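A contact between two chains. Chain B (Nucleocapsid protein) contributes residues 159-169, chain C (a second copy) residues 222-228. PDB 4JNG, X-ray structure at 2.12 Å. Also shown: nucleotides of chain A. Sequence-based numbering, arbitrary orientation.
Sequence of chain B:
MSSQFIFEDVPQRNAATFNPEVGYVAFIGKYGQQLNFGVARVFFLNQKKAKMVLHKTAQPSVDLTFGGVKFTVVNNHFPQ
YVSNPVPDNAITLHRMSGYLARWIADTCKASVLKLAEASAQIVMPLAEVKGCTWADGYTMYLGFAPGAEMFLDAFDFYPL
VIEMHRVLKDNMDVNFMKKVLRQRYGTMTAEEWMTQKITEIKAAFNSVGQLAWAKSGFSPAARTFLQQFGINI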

# COMPACT_ATOMS: atom_id res chain seq x y z
N PRO B 159 -21.10 -0.60 23.22
CA PRO B 159 -19.95 -0.88 22.36
C PRO B 159 -20.14 -2.14 21.50
O PRO B 159 -19.66 -2.18 20.37
CB PRO B 159 -18.80 -1.08 23.36
CG PRO B 159 -19.23 -0.36 24.58
CD PRO B 159 -20.73 -0.51 24.64
N LEU B 160 -20.82 -3.14 22.04
CA LEU B 160 -21.16 -4.36 21.30
C LEU B 160 -22.02 -4.08 20.08
O LEU B 160 -21.69 -4.51 18.98
CB LEU B 160 -21.89 -5.36 22.20
CG LEU B 160 -22.50 -6.57 21.49
CD1 LEU B 160 -21.45 -7.38 20.75
CD2 LEU B 160 -23.25 -7.43 22.49
N VAL B 161 -23.12 -3.36 20.29
CA VAL B 161 -24.08 -3.11 19.21
C VAL B 161 -23.58 -2.02 18.25
O VAL B 161 -23.86 -2.07 17.06
CB VAL B 161 -25.51 -2.79 19.73
CG1 VAL B 161 -26.00 -3.92 20.63
CG2 VAL B 161 -25.58 -1.45 20.45
N ILE B 162 -22.82 -1.05 18.78
CA ILE B 162 -22.14 -0.06 17.93
C ILE B 162 -21.24 -0.74 16.89
O ILE B 162 -21.09 -0.26 15.77
CB ILE B 162 -21.29 0.93 18.76
CG1 ILE B 162 -22.20 1.94 19.48
CG2 ILE B 162 -20.31 1.69 17.87
CD1 ILE B 162 -21.50 2.75 20.56
N GLU B 163 -20.63 -1.86 17.28
CA GLU B 163 -19.75 -2.60 16.39
C GLU B 163 -20.55 -3.42 15.39
O GLU B 163 -20.20 -3.49 14.21
CB GLU B 163 -18.80 -3.49 17.19
CG GLU B 163 -17.38 -3.48 16.65
CD GLU B 163 -16.35 -3.31 17.74
OE1 GLU B 163 -15.94 -2.16 17.99
OE2 GLU B 163 -15.96 -4.33 18.36
N MET B 164 -21.64 -4.04 15.86
CA MET B 164 -22.56 -4.74 14.97
C MET B 164 -23.00 -3.80 13.86
O MET B 164 -22.83 -4.11 12.68
CB MET B 164 -23.78 -5.28 15.73
CG MET B 164 -23.53 -6.60 16.44
SD MET B 164 -24.97 -7.18 17.37
CE MET B 164 -24.37 -8.75 17.98
N HIS B 165 -23.53 -2.64 14.24
CA HIS B 165 -23.95 -1.62 13.28
C HIS B 165 -22.82 -1.19 12.34
O HIS B 165 -23.08 -0.85 11.19
CB HIS B 165 -24.52 -0.39 14.00
CG HIS B 165 -25.89 -0.61 14.57
ND1 HIS B 165 -27.00 -0.81 13.78
CD2 HIS B 165 -26.32 -0.67 15.86
CE1 HIS B 165 -28.06 -0.98 14.55
NE2 HIS B 165 -27.68 -0.90 15.82
N ARG B 166 -21.58 -1.20 12.82
CA ARG B 166 -20.45 -0.84 11.96
C ARG B 166 -20.22 -1.89 10.86
O ARG B 166 -19.83 -1.54 9.75
CB ARG B 166 -19.16 -0.65 12.76
CG ARG B 166 -19.01 0.73 13.39
CD ARG B 166 -17.56 1.03 13.71
NE ARG B 166 -16.97 0.02 14.60
CZ ARG B 166 -15.69 -0.02 14.97
NH1 ARG B 166 -14.83 0.89 14.53
NH2 ARG B 166 -15.25 -0.98 15.76
N VAL B 167 -20.47 -3.16 11.16
CA VAL B 167 -20.38 -4.22 10.16
C VAL B 167 -21.53 -4.11 9.16
O VAL B 167 -21.36 -4.34 7.96
CB VAL B 167 -20.39 -5.62 10.82
CG1 VAL B 167 -20.50 -6.73 9.78
CG2 VAL B 167 -19.15 -5.82 11.68
N LEU B 168 -22.71 -3.75 9.66
CA LEU B 168 -23.92 -3.72 8.85
C LEU B 168 -24.05 -2.50 7.96
O LEU B 168 -24.38 -2.63 6.78
CB LEU B 168 -25.16 -3.82 9.76
CG LEU B 168 -25.44 -5.22 10.30
CD1 LEU B 168 -26.36 -5.14 11.52
CD2 LEU B 168 -26.04 -6.10 9.21
N LYS B 169 -23.83 -1.31 8.50
CA LYS B 169 -24.08 -0.07 7.76
C LYS B 169 -22.82 0.45 7.09
O LYS B 169 -22.85 0.82 5.91
CB LYS B 169 -24.70 0.98 8.68
CG LYS B 169 -26.01 0.51 9.27
CD LYS B 169 -26.90 1.67 9.68
CE LYS B 169 -28.06 1.17 10.53
NZ LYS B 169 -28.97 2.27 10.94
N ALA C 222 -21.62 -19.46 17.66
CA ALA C 222 -22.30 -19.21 18.93
C ALA C 222 -22.88 -17.80 18.97
O ALA C 222 -22.36 -16.92 19.67
CB ALA C 222 -21.33 -19.43 20.09
N ARG C 223 -23.94 -17.59 18.20
CA ARG C 223 -24.66 -16.31 18.13
C ARG C 223 -23.86 -15.17 17.48
O ARG C 223 -22.63 -15.22 17.35
CB ARG C 223 -25.25 -15.95 19.51
CG ARG C 223 -24.92 -14.56 20.03
CD ARG C 223 -26.18 -13.83 20.47
NE ARG C 223 -26.03 -12.43 20.91
CZ ARG C 223 -25.11 -11.54 20.51
NH1 ARG C 223 -24.15 -11.82 19.63
NH2 ARG C 223 -25.15 -10.32 21.03
N THR C 224 -24.60 -14.13 17.08
CA THR C 224 -24.18 -13.06 16.17
C THR C 224 -25.39 -12.75 15.31
O THR C 224 -25.63 -11.61 14.91
CB THR C 224 -23.03 -13.47 15.21
OG1 THR C 224 -21.76 -13.35 15.88
CG2 THR C 224 -23.00 -12.58 13.96
N PHE C 225 -26.17 -13.79 15.08
CA PHE C 225 -26.86 -13.97 13.82
C PHE C 225 -28.27 -13.39 13.81
O PHE C 225 -29.17 -13.86 13.12
CB PHE C 225 -26.77 -15.46 13.44
CG PHE C 225 -25.35 -15.97 13.46
CD1 PHE C 225 -24.53 -15.84 12.35
CD2 PHE C 225 -24.81 -16.54 14.61
CE1 PHE C 225 -23.22 -16.28 12.36
CE2 PHE C 225 -23.50 -16.98 14.63
CZ PHE C 225 -22.70 -16.86 13.50
N LEU C 226 -28.42 -12.35 14.62
CA LEU C 226 -29.40 -11.30 14.40
C LEU C 226 -29.23 -10.76 12.97
O LEU C 226 -30.21 -10.35 12.35
CB LEU C 226 -29.16 -10.18 15.42
CG LEU C 226 -30.33 -9.36 15.95
CD1 LEU C 226 -31.43 -10.27 16.49
CD2 LEU C 226 -29.83 -8.40 17.02
N GLN C 227 -28.00 -10.75 12.46
CA GLN C 227 -27.71 -10.38 11.07
C GLN C 227 -26.69 -11.32 10.40
O GLN C 227 -27.08 -12.39 9.91
CB GLN C 227 -27.25 -8.93 10.98
CG GLN C 227 -28.36 -7.91 11.20
CD GLN C 227 -28.61 -7.59 12.67
OE1 GLN C 227 -27.72 -7.73 13.51
NE2 GLN C 227 -29.83 -7.16 12.98
N GLN C 228 -25.41 -10.95 10.36
CA GLN C 228 -24.38 -11.76 9.68
C GLN C 228 -23.94 -12.94 10.54
O GLN C 228 -24.69 -13.39 11.39
CB GLN C 228 -23.15 -10.93 9.29
CG GLN C 228 -23.12 -10.50 7.83
CD GLN C 228 -24.17 -9.46 7.49
OE1 GLN C 228 -25.10 -9.21 8.27
NE2 GLN C 228 -24.03 -8.84 6.33
P U A 28 -9.57 4.38 9.19
OP1 U A 28 -9.64 5.05 7.87
OP2 U A 28 -8.44 4.68 10.10
O5' U A 28 -10.95 4.66 9.94
C5' U A 28 -12.18 4.80 9.20
C4' U A 28 -13.33 5.09 10.12
O4' U A 28 -13.51 3.99 11.05
C3' U A 28 -13.16 6.30 11.02
O3' U A 28 -13.47 7.49 10.30
C2' U A 28 -14.12 6.01 12.17
O2' U A 28 -15.44 6.44 11.96
C1' U A 28 -14.02 4.48 12.28
N1 U A 28 -13.13 4.03 13.36
C2 U A 28 -13.70 3.52 14.50
O2 U A 28 -14.91 3.42 14.65
N3 U A 28 -12.81 3.12 15.46
C4 U A 28 -11.44 3.18 15.41
O4 U A 28 -10.77 2.77 16.36
C5 U A 28 -10.92 3.72 14.19
C6 U A 28 -11.76 4.13 13.23
P U A 27 -5.45 1.20 10.96
OP1 U A 27 -4.53 2.16 10.30
OP2 U A 27 -5.68 1.31 12.42
O5' U A 27 -6.85 1.30 10.20
C5' U A 27 -7.66 0.13 9.92
C4' U A 27 -9.10 0.49 9.59
O4' U A 27 -9.98 -0.48 10.23
C3' U A 27 -9.62 1.87 10.01
O3' U A 27 -9.60 2.79 8.93
C2' U A 27 -11.06 1.59 10.42
O2' U A 27 -11.97 1.56 9.34
C1' U A 27 -10.94 0.19 11.02
N1 U A 27 -10.50 0.16 12.43
C2 U A 27 -11.45 -0.08 13.40
O2 U A 27 -12.63 -0.26 13.15
N3 U A 27 -10.97 -0.09 14.69
C4 U A 27 -9.67 0.10 15.09
O4 U A 27 -9.39 0.06 16.29
C5 U A 27 -8.74 0.35 14.03
C6 U A 27 -9.18 0.37 12.77

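The contact sets one side of a chain B helix against an irregular segment of chain C, and it is made almost entirely by side chains. No hydrogen bond or salt bridge crosses between the two stretches, which together bury 334 Å². The backbones stay well apart: the CA atoms of B:Met164 and C:Thr224 are 8.6 Å from each other, and those of B:Leu168 and C:Gln227 are 8.0 Å apart, so the gap has to be filled by long side chains.

The helical repeat determines which chain B residues take part. B:Leu160, B:Met164 and B:Leu168 follow one another at intervals of four and so lie along one side of the helix, joined by the backbone hydrogen bonds from B:Met164 N to B:Leu160 O (3.2 Å) and from B:Leu168 N to B:Met164 O (3.0 Å). B:Met164 is the central member. Its CA-to-CB bond points toward chain C, and its m, t, t rotamer keeps the chain extended from CA to CE, carrying the terminal methyl out to the partner. There B:Met164 CE lies 3.5 Å from C:Arg223 NH1.

C:Arg223 reaches this site from a backbone that does not aim it there. Its CA-to-CB bond points sideways, and the side chain arrives through chi1 and chi2 values of 128° and 129°, both between the usual wells, followed by a t chi3. The guanidinium is thereby placed beside aliphatic groups: B:Leu160 CD2 lies at its edge, near its plane, 3.8 Å from C:Arg223 NH2, while B:Met164 CE approaches obliquely. Neither methyl can accept a hydrogen bond, and C:Arg223 NH1, buried by the contact, has no polar partner anywhere in the model. B:Leu160, in its t, p rotamer, points toward chain C but has little surface covered by it.

Farther along the helix, B:Leu168 meets two glutamines. Its CA-to-CB bond points sideways, but the m, t rotamer brings its end closer to chain C. Both methyls pack against C:Gln227, with B:Leu168 CD1 3.4 Å from C:Gln227 CG, and B:Leu168 CD2 also lies 3.4 Å from C:Gln228 OE1. The contact with C:Gln227 pairs methyls with the aliphatic part of a glutamine; the one with C:Gln228 sets a methyl against an amide oxygen, a close packing contact that supplies no hydrogen bond. Both glutamines point toward the helix and turn at chi2 (85° in C:Gln227, 70° in C:Gln228), so neither side chain is fully extended.

Within chain C, C:Thr224 adopts an m rotamer that lets C:Thr224 OG1 donate a hydrogen bond to C:Arg223 O (2.5 Å). C:Phe225 points away from the helix and makes no contact with it.

B:Arg166 belongs to a different side of the helix and extends toward the RNA. B:Arg166 NH2 forms a salt bridge with B:Glu163 OE1 at 2.6 Å, although the associated hydrogen bond is weak, with an angle of 120°. B:Arg166 NH1 lies 2.8 Å from O2 of U27, consistent with the RNA association expected of a nucleocapsid protein.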